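PDB 3ZU0: NAD nucleotidase from Haemophilus influenzae, which degrades NAD to adenosine and nicotinamide riboside, acting as a zinc-dependent 5'-nucleotidase and pyrophosphatase with its highest activity on AMP. Local coordinates for residues Lys9-Ser14 against Asp149-Ala154; Asn50-Lys55 against Leu332-Ala337; Lys400-Thr405 against Arg508-Thr513; Asn424-Phe429 against Glu547-Phe552. All coordinates share one frame; numbering follows the deposited sequence.

Interaction 1. Residues Lys9-Ser14 against Asp149-Ala154; sequences KAVELS and DGEKIA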
loop_
_atom_site.group_PDB
_atom_site.type_symbol
_atom_site.label_atom_id
_atom_site.label_comp_id
_atom_site.label_asym_id
_atom_site.label_seq_id
_atom_site.Cartn_x
_atom_site.Cartn_y
_atom_site.Cartn_z
ATOM N N LYS A 9 -33.394 6.655 -2.352
ATOM C CA LYS A 9 -34.009 7.906 -2.792
ATOM C C LYS A 9 -32.937 8.854 -3.333
ATOM O O LYS A 9 -31.765 8.739 -2.983
ATOM C CB LYS A 9 -34.696 8.613 -1.621
ATOM C CG LYS A 9 -35.263 7.701 -0.563
ATOM C CD LYS A 9 -35.997 8.505 0.502
ATOM C CE LYS A 9 -37.071 7.660 1.177
ATOM N NZ LYS A 9 -38.076 7.139 0.188
ATOM N N ALA A 10 -33.356 9.795 -4.172
ATOM C CA ALA A 10 -32.489 10.869 -4.639
ATOM C C ALA A 10 -32.300 11.917 -3.543
ATOM O O ALA A 10 -33.233 12.217 -2.801
ATOM C CB ALA A 10 -33.074 11.509 -5.884
ATOM N N VAL A 11 -31.094 12.465 -3.441
ATOM C CA VAL A 11 -30.825 13.526 -2.471
ATOM C C VAL A 11 -29.947 14.603 -3.078
ATOM O O VAL A 11 -29.197 14.360 -4.016
ATOM C CB VAL A 11 -30.118 13.015 -1.202
ATOM C CG1 VAL A 11 -31.021 12.068 -0.422
ATOM C CG2 VAL A 11 -28.805 12.341 -1.555
ATOM N N GLU A 12 -30.056 15.805 -2.537
ATOM C CA GLU A 12 -29.199 16.895 -2.952
ATOM C C GLU A 12 -28.364 17.354 -1.768
ATOM O O GLU A 12 -28.870 17.458 -0.656
ATOM C CB GLU A 12 -30.030 18.057 -3.506
ATOM C CG GLU A 12 -29.169 19.237 -3.906
ATOM C CD GLU A 12 -29.836 20.143 -4.912
ATOM O OE1 GLU A 12 -30.990 19.856 -5.305
ATOM O OE2 GLU A 12 -29.193 21.145 -5.303
ATOM N N LEU A 13 -27.082 17.614 -2.019
ATOM C CA LEU A 13 -26.139 18.026 -0.984
ATOM C C LEU A 13 -25.534 19.359 -1.378
ATOM O O LEU A 13 -25.340 19.633 -2.568
ATOM C CB LEU A 13 -25.010 17.004 -0.885
ATOM C CG LEU A 13 -24.620 16.414 0.465
ATOM C CD1 LEU A 13 -25.791 15.676 1.063
ATOM C CD2 LEU A 13 -23.451 15.465 0.261
ATOM N N SER A 14 -25.220 20.183 -0.386
ATOM C CA SER A 14 -24.523 21.428 -0.648
ATOM C C SER A 14 -23.148 21.368 0.015
ATOM O O SER A 14 -23.017 21.540 1.226
ATOM C CB SER A 14 -25.346 22.630 -0.155
ATOM O OG SER A 14 -26.571 22.717 -0.888
ATOM N N ASP A 149 -32.014 13.270 4.254
ATOM C CA ASP A 149 -33.338 12.961 3.730
ATOM C C ASP A 149 -33.565 11.444 3.598
ATOM O O ASP A 149 -34.086 10.972 2.581
ATOM C CB ASP A 149 -33.561 13.685 2.387
ATOM C CG ASP A 149 -33.462 15.209 2.514
ATOM O OD1 ASP A 149 -33.934 15.759 3.535
ATOM O OD2 ASP A 149 -32.915 15.865 1.591
ATOM N N GLY A 150 -33.160 10.693 4.624
ATOM C CA GLY A 150 -33.345 9.249 4.655
ATOM C C GLY A 150 -32.147 8.438 4.160
ATOM O O GLY A 150 -31.798 7.398 4.731
ATOM N N GLU A 151 -31.509 8.932 3.101
ATOM C CA GLU A 151 -30.418 8.236 2.419
ATOM C C GLU A 151 -29.089 8.275 3.180
ATOM O O GLU A 151 -28.733 9.295 3.757
ATOM C CB GLU A 151 -30.208 8.864 1.046
ATOM C CG GLU A 151 -30.958 8.181 -0.081
ATOM C CD GLU A 151 -30.567 6.725 -0.251
ATOM O OE1 GLU A 151 -31.163 5.874 0.433
ATOM O OE2 GLU A 151 -29.661 6.428 -1.066
ATOM N N LYS A 152 -28.357 7.163 3.167
ATOM C CA LYS A 152 -26.992 7.127 3.707
ATOM C C LYS A 152 -25.958 7.630 2.706
ATOM O O LYS A 152 -25.931 7.210 1.537
ATOM C CB LYS A 152 -26.602 5.719 4.148
ATOM C CG LYS A 152 -27.437 5.125 5.276
ATOM C CD LYS A 152 -26.715 3.907 5.854
ATOM C CE LYS A 152 -27.673 2.783 6.195
ATOM N NZ LYS A 152 -26.928 1.537 6.571
ATOM N N ILE A 153 -25.103 8.535 3.177
ATOM C CA ILE A 153 -23.969 9.027 2.402
ATOM C C ILE A 153 -22.697 8.732 3.201
ATOM O O ILE A 153 -22.676 8.919 4.412
ATOM C CB ILE A 153 -24.068 10.556 2.154
ATOM C CG1 ILE A 153 -25.308 10.892 1.312
ATOM C CG2 ILE A 153 -22.809 11.069 1.455
ATOM C CD1 ILE A 153 -26.603 10.893 2.076
ATOM N N ALA A 154 -21.651 8.247 2.545
ATOM C CA ALA A 154 -20.402 7.982 3.249
ATOM C C ALA A 154 -19.332 9.006 2.868
ATOM O O ALA A 154 -19.275 9.473 1.730
ATOM C CB ALA A 154 -19.902 6.564 2.972
#

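Interaction 2. Residues Asn50-Lys55 against Leu332-Ala337; sequences NAKLNK and LDDHDA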
loop_
_atom_site.group_PDB
_atom_site.type_symbol
_atom_site.label_atom_id
_atom_site.label_comp_id
_atom_site.label_asym_id
_atom_site.label_seq_id
_atom_site.Cartn_x
_atom_site.Cartn_y
_atom_site.Cartn_z
ATOM N N ASN A 50 -15.128 31.993 7.790
ATOM C CA ASN A 50 -16.234 31.594 8.666
ATOM C C ASN A 50 -17.541 32.341 8.371
ATOM O O ASN A 50 -18.619 31.755 8.418
ATOM C CB ASN A 50 -15.845 31.706 10.137
ATOM C CG ASN A 50 -14.902 30.598 10.573
ATOM O OD1 ASN A 50 -14.789 29.572 9.895
ATOM N ND2 ASN A 50 -14.231 30.785 11.722
ATOM N N ALA A 51 -17.444 33.631 8.066
ATOM C CA ALA A 51 -18.625 34.421 7.726
ATOM C C ALA A 51 -19.331 33.875 6.482
ATOM O O ALA A 51 -20.551 33.716 6.460
ATOM C CB ALA A 51 -18.233 35.876 7.513
ATOM N N LYS A 52 -18.558 33.597 5.438
ATOM C CA LYS A 52 -19.129 33.079 4.197
ATOM C C LYS A 52 -19.715 31.691 4.426
ATOM O O LYS A 52 -20.788 31.369 3.918
ATOM C CB LYS A 52 -18.063 33.042 3.096
ATOM C CG LYS A 52 -18.630 32.816 1.707
ATOM C CD LYS A 52 -19.665 33.875 1.376
ATOM C CE LYS A 52 -20.054 33.860 -0.086
ATOM N NZ LYS A 52 -20.895 35.071 -0.380
ATOM N N LEU A 53 -19.014 30.862 5.193
ATOM C CA LEU A 53 -19.530 29.528 5.493
ATOM C C LEU A 53 -20.849 29.645 6.253
ATOM O O LEU A 53 -21.804 28.957 5.945
ATOM C CB LEU A 53 -18.522 28.680 6.277
ATOM C CG LEU A 53 -17.312 28.116 5.520
ATOM C CD1 LEU A 53 -16.390 27.362 6.472
ATOM C CD2 LEU A 53 -17.787 27.209 4.397
ATOM N N ASN A 54 -20.905 30.530 7.237
ATOM C CA ASN A 54 -22.144 30.704 8.012
ATOM C C ASN A 54 -23.327 31.179 7.178
ATOM O O ASN A 54 -24.444 30.701 7.351
ATOM C CB ASN A 54 -21.936 31.677 9.183
ATOM C CG ASN A 54 -21.018 31.123 10.241
ATOM O OD1 ASN A 54 -20.774 29.909 10.305
ATOM N ND2 ASN A 54 -20.503 32.002 11.084
ATOM N N LYS A 55 -23.081 32.141 6.295
ATOM C CA LYS A 55 -24.118 32.649 5.403
ATOM C C LYS A 55 -24.584 31.607 4.377
ATOM O O LYS A 55 -25.781 31.386 4.195
ATOM C CB LYS A 55 -23.633 33.923 4.694
ATOM C CG LYS A 55 -23.559 35.135 5.622
ATOM C CD LYS A 55 -23.267 36.424 4.858
ATOM C CE LYS A 55 -21.778 36.541 4.525
ATOM N NZ LYS A 55 -21.431 37.876 3.957
ATOM N N LEU A 332 -17.153 40.089 -1.378
ATOM C CA LEU A 332 -16.481 41.233 -0.749
ATOM C C LEU A 332 -16.798 41.437 0.719
ATOM O O LEU A 332 -17.960 41.429 1.133
ATOM C CB LEU A 332 -16.791 42.525 -1.507
ATOM C CG LEU A 332 -16.296 42.565 -2.953
ATOM C CD1 LEU A 332 -16.859 43.781 -3.662
ATOM C CD2 LEU A 332 -14.788 42.548 -2.993
ATOM N N ASP A 333 -15.745 41.635 1.502
ATOM C CA ASP A 333 -15.871 42.089 2.894
ATOM C C ASP A 333 -16.712 41.208 3.822
ATOM O O ASP A 333 -17.373 41.715 4.719
ATOM C CB ASP A 333 -16.410 43.526 2.951
ATOM C CG ASP A 333 -15.478 44.530 2.302
ATOM O OD1 ASP A 333 -14.241 44.401 2.432
ATOM O OD2 ASP A 333 -15.996 45.460 1.657
ATOM N N ASP A 334 -16.691 39.897 3.623
ATOM C CA ASP A 334 -17.267 39.009 4.619
ATOM C C ASP A 334 -16.439 39.132 5.904
ATOM O O ASP A 334 -15.216 39.256 5.848
ATOM C CB ASP A 334 -17.249 37.561 4.112
ATOM C CG ASP A 334 -17.941 37.412 2.782
ATOM O OD1 ASP A 334 -19.189 37.407 2.743
ATOM O OD2 ASP A 334 -17.235 37.328 1.767
ATOM N N HIS A 335 -17.104 39.116 7.053
ATOM C CA HIS A 335 -16.398 39.071 8.338
ATOM C C HIS A 335 -17.311 38.548 9.455
ATOM O O HIS A 335 -18.509 38.812 9.470
ATOM C CB HIS A 335 -15.779 40.432 8.694
ATOM C CG HIS A 335 -16.792 41.493 9.011
ATOM N ND1 HIS A 335 -17.033 41.932 10.296
ATOM C CD2 HIS A 335 -17.624 42.202 8.209
ATOM C CE1 HIS A 335 -17.971 42.862 10.274
ATOM N NE2 HIS A 335 -18.353 43.039 9.019
ATOM N N ASP A 336 -16.736 37.760 10.356
ATOM C CA ASP A 336 -17.484 37.097 11.414
ATOM C C ASP A 336 -17.012 37.627 12.755
ATOM O O ASP A 336 -15.823 37.564 13.066
ATOM C CB ASP A 336 -17.269 35.585 11.331
ATOM C CG ASP A 336 -17.950 34.830 12.456
ATOM O OD1 ASP A 336 -19.191 34.882 12.546
ATOM O OD2 ASP A 336 -17.243 34.137 13.230
ATOM N N ALA A 337 -17.940 38.155 13.546
ATOM C CA ALA A 337 -17.572 38.772 14.818
ATOM C C ALA A 337 -16.837 37.811 15.742
ATOM O O ALA A 337 -15.799 38.155 16.299
ATOM C CB ALA A 337 -18.798 39.359 15.507
HETATM O O HOH W 1 -18.748 31.618 13.473
HETATM O O HOH W 2 -21.376 35.137 10.403
#

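Interaction 3. Residues Lys400-Thr405 against Arg508-Thr513; sequences KTVDLT and RYLVGT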
loop_
_atom_site.group_PDB
_atom_site.type_symbol
_atom_site.label_atom_id
_atom_site.label_comp_id
_atom_site.label_asym_id
_atom_site.label_seq_id
_atom_site.Cartn_x
_atom_site.Cartn_y
_atom_site.Cartn_z
ATOM N N LYS A 400 30.293 25.112 18.717
ATOM C CA LYS A 400 31.744 25.336 18.880
ATOM C C LYS A 400 32.792 24.320 18.367
ATOM O O LYS A 400 33.805 24.720 17.788
ATOM C CB LYS A 400 32.034 25.714 20.340
ATOM C CG LYS A 400 31.272 26.974 20.791
ATOM C CD LYS A 400 31.714 27.469 22.168
ATOM C CE LYS A 400 31.164 26.584 23.272
ATOM N NZ LYS A 400 29.676 26.537 23.224
ATOM N N THR A 401 32.568 23.027 18.572
ATOM C CA THR A 401 33.601 22.017 18.291
ATOM C C THR A 401 33.461 21.326 16.939
ATOM O O THR A 401 34.213 20.406 16.622
ATOM C CB THR A 401 33.608 20.918 19.380
ATOM O OG1 THR A 401 32.353 20.225 19.364
ATOM C CG2 THR A 401 33.819 21.526 20.760
ATOM N N VAL A 402 32.503 21.776 16.140
ATOM C CA VAL A 402 32.165 21.116 14.885
ATOM C C VAL A 402 33.092 21.561 13.736
ATOM O O VAL A 402 33.541 22.699 13.716
ATOM C CB VAL A 402 30.663 21.379 14.552
ATOM C CG1 VAL A 402 30.453 21.529 13.092
ATOM C CG2 VAL A 402 29.767 20.278 15.133
ATOM N N ASP A 403 33.388 20.661 12.796
ATOM C CA ASP A 403 34.185 20.995 11.619
ATOM C C ASP A 403 33.379 21.643 10.498
ATOM O O ASP A 403 33.941 22.270 9.596
ATOM C CB ASP A 403 34.862 19.749 11.051
ATOM C CG ASP A 403 35.946 19.199 11.967
ATOM O OD1 ASP A 403 36.854 19.970 12.345
ATOM O OD2 ASP A 403 35.876 17.999 12.318
ATOM N N LEU A 404 32.060 21.526 10.560
ATOM C CA LEU A 404 31.275 21.668 9.343
ATOM C C LEU A 404 29.817 21.522 9.709
ATOM O O LEU A 404 29.479 20.679 10.531
ATOM C CB LEU A 404 31.721 20.516 8.458
ATOM C CG LEU A 404 31.360 19.990 7.092
ATOM C CD1 LEU A 404 32.334 18.848 6.860
ATOM C CD2 LEU A 404 29.937 19.490 7.038
ATOM N N THR A 405 28.957 22.364 9.138
ATOM C CA THR A 405 27.513 22.212 9.311
ATOM C C THR A 405 26.820 22.196 7.962
ATOM O O THR A 405 27.298 22.813 7.010
ATOM C CB THR A 405 26.868 23.355 10.110
ATOM O OG1 THR A 405 27.107 24.597 9.438
ATOM C CG2 THR A 405 27.386 23.409 11.531
ATOM N N ARG A 508 37.818 11.617 9.365
ATOM C CA ARG A 508 36.574 11.686 10.121
ATOM C C ARG A 508 36.270 13.127 10.530
ATOM O O ARG A 508 37.026 13.736 11.295
ATOM C CB ARG A 508 36.660 10.840 11.395
ATOM C CG ARG A 508 36.789 9.350 11.188
ATOM C CD ARG A 508 35.440 8.676 11.087
ATOM N NE ARG A 508 34.604 8.829 12.279
ATOM C CZ ARG A 508 34.656 8.039 13.350
ATOM N NH1 ARG A 508 35.530 7.047 13.402
ATOM N NH2 ARG A 508 33.836 8.241 14.375
ATOM N N TYR A 509 35.152 13.661 10.041
ATOM C CA TYR A 509 34.746 15.019 10.391
ATOM C C TYR A 509 33.598 15.021 11.395
ATOM O O TYR A 509 32.711 14.159 11.344
ATOM C CB TYR A 509 34.324 15.784 9.143
ATOM C CG TYR A 509 35.401 15.939 8.100
ATOM C CD1 TYR A 509 36.319 16.980 8.169
ATOM C CD2 TYR A 509 35.488 15.056 7.028
ATOM C CE1 TYR A 509 37.302 17.135 7.195
ATOM C CE2 TYR A 509 36.468 15.202 6.052
ATOM C CZ TYR A 509 37.374 16.240 6.142
ATOM O OH TYR A 509 38.342 16.381 5.174
ATOM N N LEU A 510 33.610 15.997 12.302
ATOM C CA LEU A 510 32.473 16.226 13.166
ATOM C C LEU A 510 31.521 17.150 12.412
ATOM O O LEU A 510 31.856 18.299 12.113
ATOM C CB LEU A 510 32.890 16.854 14.499
ATOM C CG LEU A 510 31.772 16.914 15.545
ATOM C CD1 LEU A 510 31.248 15.513 15.848
ATOM C CD2 LEU A 510 32.199 17.610 16.847
ATOM N N VAL A 511 30.337 16.637 12.098
ATOM C CA VAL A 511 29.382 17.375 11.286
ATOM C C VAL A 511 28.175 17.796 12.108
ATOM O O VAL A 511 27.580 16.991 12.822
ATOM C CB VAL A 511 28.942 16.537 10.059
ATOM C CG1 VAL A 511 27.799 17.220 9.287
ATOM C CG2 VAL A 511 30.135 16.291 9.155
ATOM N N GLY A 512 27.812 19.070 12.001
ATOM C CA GLY A 512 26.621 19.575 12.653
ATOM C C GLY A 512 25.491 19.784 11.659
ATOM O O GLY A 512 25.725 20.103 10.501
ATOM N N THR A 513 24.258 19.606 12.115
ATOM C CA THR A 513 23.090 19.776 11.253
ATOM C C THR A 513 21.838 19.847 12.123
ATOM O O THR A 513 21.950 19.905 13.341
ATOM C CB THR A 513 23.002 18.650 10.206
ATOM O OG1 THR A 513 21.980 18.956 9.240
ATOM C CG2 THR A 513 22.763 17.270 10.870
#

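Interaction 4. Residues Asn424-Phe429 against Glu547-Phe552; sequences NDAYTF and ESFIKF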
loop_
_atom_site.group_PDB
_atom_site.type_symbol
_atom_site.label_atom_id
_atom_site.label_comp_id
_atom_site.label_asym_id
_atom_site.label_seq_id
_atom_site.Cartn_x
_atom_site.Cartn_y
_atom_site.Cartn_z
ATOM N N ASN A 424 10.127 37.672 16.447
ATOM C CA ASN A 424 9.245 37.047 15.462
ATOM C C ASN A 424 9.982 36.673 14.170
ATOM O O ASN A 424 9.687 35.656 13.567
ATOM C CB ASN A 424 8.049 37.942 15.151
ATOM C CG ASN A 424 7.027 37.929 16.262
ATOM O OD1 ASN A 424 7.301 37.459 17.363
ATOM N ND2 ASN A 424 5.853 38.425 15.983
ATOM N N ASP A 425 10.943 37.496 13.762
ATOM C CA ASP A 425 11.785 37.158 12.623
ATOM C C ASP A 425 12.446 35.801 12.832
ATOM O O ASP A 425 12.438 34.952 11.943
ATOM C CB ASP A 425 12.865 38.230 12.377
ATOM C CG ASP A 425 12.290 39.535 11.846
ATOM O OD1 ASP A 425 11.224 39.491 11.190
ATOM O OD2 ASP A 425 12.900 40.610 12.092
ATOM N N ALA A 426 13.014 35.592 14.012
ATOM C CA ALA A 426 13.735 34.351 14.279
ATOM C C ALA A 426 12.843 33.141 14.018
ATOM O O ALA A 426 13.266 32.160 13.384
ATOM C CB ALA A 426 14.248 34.335 15.715
ATOM N N TYR A 427 11.613 33.220 14.517
ATOM C CA TYR A 427 10.635 32.144 14.364
ATOM C C TYR A 427 9.968 32.116 12.995
ATOM O O TYR A 427 9.251 31.175 12.684
ATOM C CB TYR A 427 9.605 32.177 15.509
ATOM C CG TYR A 427 10.233 31.660 16.791
ATOM C CD1 TYR A 427 10.291 30.297 17.058
ATOM C CD2 TYR A 427 10.828 32.529 17.698
ATOM C CE1 TYR A 427 10.896 29.813 18.209
ATOM C CE2 TYR A 427 11.431 32.057 18.847
ATOM C CZ TYR A 427 11.462 30.706 19.104
ATOM O OH TYR A 427 12.072 30.247 20.256
ATOM N N THR A 428 10.211 33.142 12.183
ATOM C CA THR A 428 9.765 33.135 10.789
ATOM C C THR A 428 10.811 32.390 9.953
ATOM O O THR A 428 10.468 31.531 9.135
ATOM C CB THR A 428 9.566 34.567 10.240
ATOM O OG1 THR A 428 8.474 35.188 10.922
ATOM C CG2 THR A 428 9.272 34.569 8.740
ATOM N N PHE A 429 12.081 32.709 10.176
ATOM C CA PHE A 429 13.181 32.005 9.496
ATOM C C PHE A 429 13.193 30.525 9.884
ATOM O O PHE A 429 13.394 29.654 9.040
ATOM C CB PHE A 429 14.550 32.604 9.865
ATOM C CG PHE A 429 14.647 34.107 9.701
ATOM C CD1 PHE A 429 13.757 34.807 8.899
ATOM C CD2 PHE A 429 15.643 34.813 10.366
ATOM C CE1 PHE A 429 13.859 36.187 8.771
ATOM C CE2 PHE A 429 15.755 36.183 10.243
ATOM C CZ PHE A 429 14.869 36.876 9.442
ATOM N N GLU A 547 16.045 29.376 19.267
ATOM C CA GLU A 547 16.624 29.887 20.499
ATOM C C GLU A 547 18.125 30.116 20.334
ATOM O O GLU A 547 18.650 31.161 20.711
ATOM C CB GLU A 547 16.343 28.919 21.653
ATOM C CG GLU A 547 14.899 28.951 22.133
ATOM C CD GLU A 547 14.057 27.740 21.674
ATOM O OE1 GLU A 547 13.819 27.562 20.430
ATOM O OE2 GLU A 547 13.619 26.976 22.580
ATOM N N SER A 548 18.800 29.139 19.742
ATOM C CA SER A 548 20.227 29.219 19.447
ATOM C C SER A 548 20.567 30.373 18.497
ATOM O O SER A 548 21.608 31.017 18.644
ATOM C CB SER A 548 20.703 27.889 18.854
ATOM O OG SER A 548 21.933 28.030 18.155
ATOM N N PHE A 549 19.697 30.623 17.520
ATOM C CA PHE A 549 19.869 31.735 16.590
ATOM C C PHE A 549 19.705 33.094 17.293
ATOM O O PHE A 549 20.442 34.035 17.034
ATOM C CB PHE A 549 18.867 31.607 15.435
ATOM C CG PHE A 549 18.818 32.809 14.546
ATOM C CD1 PHE A 549 19.782 33.002 13.564
ATOM C CD2 PHE A 549 17.820 33.752 14.693
ATOM C CE1 PHE A 549 19.746 34.115 12.755
ATOM C CE2 PHE A 549 17.786 34.865 13.883
ATOM C CZ PHE A 549 18.744 35.043 12.914
ATOM N N ILE A 550 18.727 33.183 18.182
ATOM C CA ILE A 550 18.489 34.395 18.926
ATOM C C ILE A 550 19.705 34.683 19.805
ATOM O O ILE A 550 20.179 35.815 19.870
ATOM C CB ILE A 550 17.217 34.277 19.774
ATOM C CG1 ILE A 550 15.971 34.370 18.865
ATOM C CG2 ILE A 550 17.196 35.342 20.878
ATOM C CD1 ILE A 550 14.660 34.045 19.585
ATOM N N LYS A 551 20.218 33.648 20.458
ATOM C CA LYS A 551 21.436 33.783 21.246
ATOM C C LYS A 551 22.597 34.262 20.372
ATOM O O LYS A 551 23.339 35.162 20.760
ATOM C CB LYS A 551 21.776 32.461 21.941
ATOM C CG LYS A 551 23.076 32.473 22.711
ATOM C CD LYS A 551 23.249 31.186 23.522
ATOM C CE LYS A 551 24.705 30.992 23.955
ATOM N NZ LYS A 551 25.266 32.213 24.604
ATOM N N PHE A 552 22.741 33.682 19.180
ATOM C CA PHE A 552 23.793 34.112 18.264
ATOM C C PHE A 552 23.699 35.611 17.984
ATOM O O PHE A 552 24.697 36.324 18.060
ATOM C CB PHE A 552 23.732 33.330 16.947
ATOM C CG PHE A 552 24.774 33.756 15.946
ATOM C CD1 PHE A 552 24.554 34.850 15.118
ATOM C CD2 PHE A 552 25.977 33.082 15.850
ATOM C CE1 PHE A 552 25.505 35.252 14.206
ATOM C CE2 PHE A 552 26.938 33.476 14.942
ATOM C CZ PHE A 552 26.706 34.566 14.120
#

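Interaction 1. Residues Lys9-Ser14 against Asp149-Ala154
Val11 and Glu151 meet where the two beta sheets of the calcineurin-like phosphoesterase sandwich face each other, at the start of strand 11-18 and beside the tight Asp149-Gly150 turn of the hairpin formed by strands 143-148 and 151-159. The strands belong to different sheets, and side chains rather than backbone hydrogen bonds join them. Val11 spreads its two methyls over the hairpin. CG1 lies 3.6 Å from Glu151 CB, the two side chains crossing at about a right angle, and the same methyl reaches Asp149 CB at 4.1 Å. CG2 faces along strand 151-159 and meets Ile153 CD1 more loosely, at 4.5 Å. Further out, Glu151 bends at chi2 (-60°), which brings its CG against the backbone of Lys9, 3.1 Å from Lys9 O, a close carbon-to-oxygen approach. Lys9 runs past the turn, with its CD 3.7 Å from Asp149 O, and then carries its ammonium away. The acidic ends look elsewhere. Glu151 OE2 forms a salt bridge with Lys197 and a hydrogen bond with His8, while Asp149 OD2 accepts from Asn62; Val11 is also paired through its backbone with Phe278 of strand 270-278. The seam is thus held mainly by aliphatic carbon, including the stem of a glutamate, and the buried carboxylate of Glu151 is satisfied by Lys197 and His8, partners that would probably favour its charged form.

Interaction 2. Residues Asn50-Lys55 against Leu332-Ala337
Ala51 presses its methyl against the backbone of the 332-337 loop: CB is 3.4 Å from His335 C, and it has Asp334 CB and Asp336 CB about it, each 3.9 Å from Ala51 CB. The two aspartates reach back to helix 46-59 on different sides of this methyl. Asp334 turns OD1 to Lys55, whose NZ forms a salt bridge of 2.6 Å through the anti lone pair of that oxygen. A bend at chi3 (-79°) brings the lysine tip round to it. Lys52 crosses at a slant, its NZ 4.3 Å from Asp334 OD1, too far for a salt bridge but a second positive charge that would probably favour the ionised carboxylate. Asp336 faces Asn54 with amide and carboxylate planes 79° apart, and water links them: water 1 accepts from Asn54 ND2 at 3.0 Å and donates to Asp336 OD2 at 2.9 Å. A second water spans ND2 and OD1, weakly on the asparagine side. Asp336 is the N-cap of helix 337-353, the long helix that in this family leads from the phosphoesterase domain to the C-terminal domain, and its side chain caps a backbone N there. Behind this first shell, Thr339 OG1 bonds both Asp336 OD2 and Asn50 ND2, and Ser47 OG bonds the backbone N of Asp336. Ser331 OG, in the edge strand 330-332, likewise ties Asp334 OD2 to Lys52 NZ.

Interaction 3. Residues Lys400-Thr405 against Arg508-Thr513
Asp403 grips Leu510 twice, where the chain comes in beside strand 508-514 in the sheet of the C-terminal domain. Its backbone N donates to Leu510 O at 2.9 Å, somewhat bent (145°), while its OD2 takes the Leu510 N-H at 3.0 Å through the anti lone pair and almost straight (169°). The chains then draw together as a parallel pair, and Thr405 CA comes to 3.0 Å from Gly512 O in a CA-H...O contact. Gly512 has no side chain to part Val402 from Thr405. On one face of the sheet Leu404 and Val511 run alongside each other in the same direction, Leu404 CD2 3.8 Å from Val511 CG2; Val492 of a neighbouring sheet touches Leu404. The other end is looser. There Leu510, its CG anti to the backbone N (chi1 -171°), sends CD2 to exposed Thr401, 3.6 Å from OG1, and stands nearly perpendicular to Val402, with Leu510 CG 3.9 Å from Val402 CG2. No hydrogen bond joins Thr401 or Val402 to Leu510; methyl contacts do, including Leu510 CD2 on Thr401 O. With its carboxylate as acceptor and its backbone N as donor, Asp403 alone engages both the N-H and the C=O of Leu510.

Interaction 4. Residues Asn424-Phe429 against Glu547-Phe552
Ala426 and Phe549 lie at the crossing of two helices of the C-terminal domain, 423-429 and 545-555, whose short segments run at 133° to one another with axes 9.6 Å apart. Phe549 can be followed outward from its own helix. From CB, a chi1 of 171° swings the ring away from its own backbone N and across the gap towards the 424-429 segment. CD2 is the first atom to touch, 3.8 Å from Ala426 CB, and CE2 stays beside that methyl, which is level with the ring, off its edge. At the far corner, Phe549 CZ lies 4.0 Å from Phe429 CD2 and close to level with that second ring; the two planes are 77° apart. Ile391 of helix 386-398 and Leu430 also touch Phe549. The Ala426 methyl touches two side chains of helix 545-555, since Ile550 CG1 packs on it at 3.6 Å. Ile550 then carries CD1 to within 3.9 Å of Tyr427 CE2, square to that side chain. Towards the surface the contact turns polar, with Tyr427 OH 3.2 Å from Glu547 OE1. Phe429 also bonds through its backbone to Arg413, which places the packing one layer behind a residue that probably binds substrate. On one face of the Phe429 ring, the carbonyl oxygen of Asp425 stands 3.2 Å above the plane, displaced from the ring centre to its margin.

How the interactions relate
The four contacts divide between the two domains. Interactions 1 and 2 belong to the phosphoesterase half: their centres are 27 Å apart, their segments alternate along the chain, and both lie away from the metal and substrate sites, although strand 11-18 of interaction 1 runs on towards the probable zinc ligands Asp20 and His22. Interactions 3 and 4 share the C-terminal half, with centres 21 Å apart and nearest atoms about 7 Å, and they approach the bound nucleotide analogue: the side chain of Phe429 is about 11 Å from it and that of Thr405 about 13 Å. Interactions 1 and 3 are far apart, about 62 Å between centres, on opposite sides of the chain's centre.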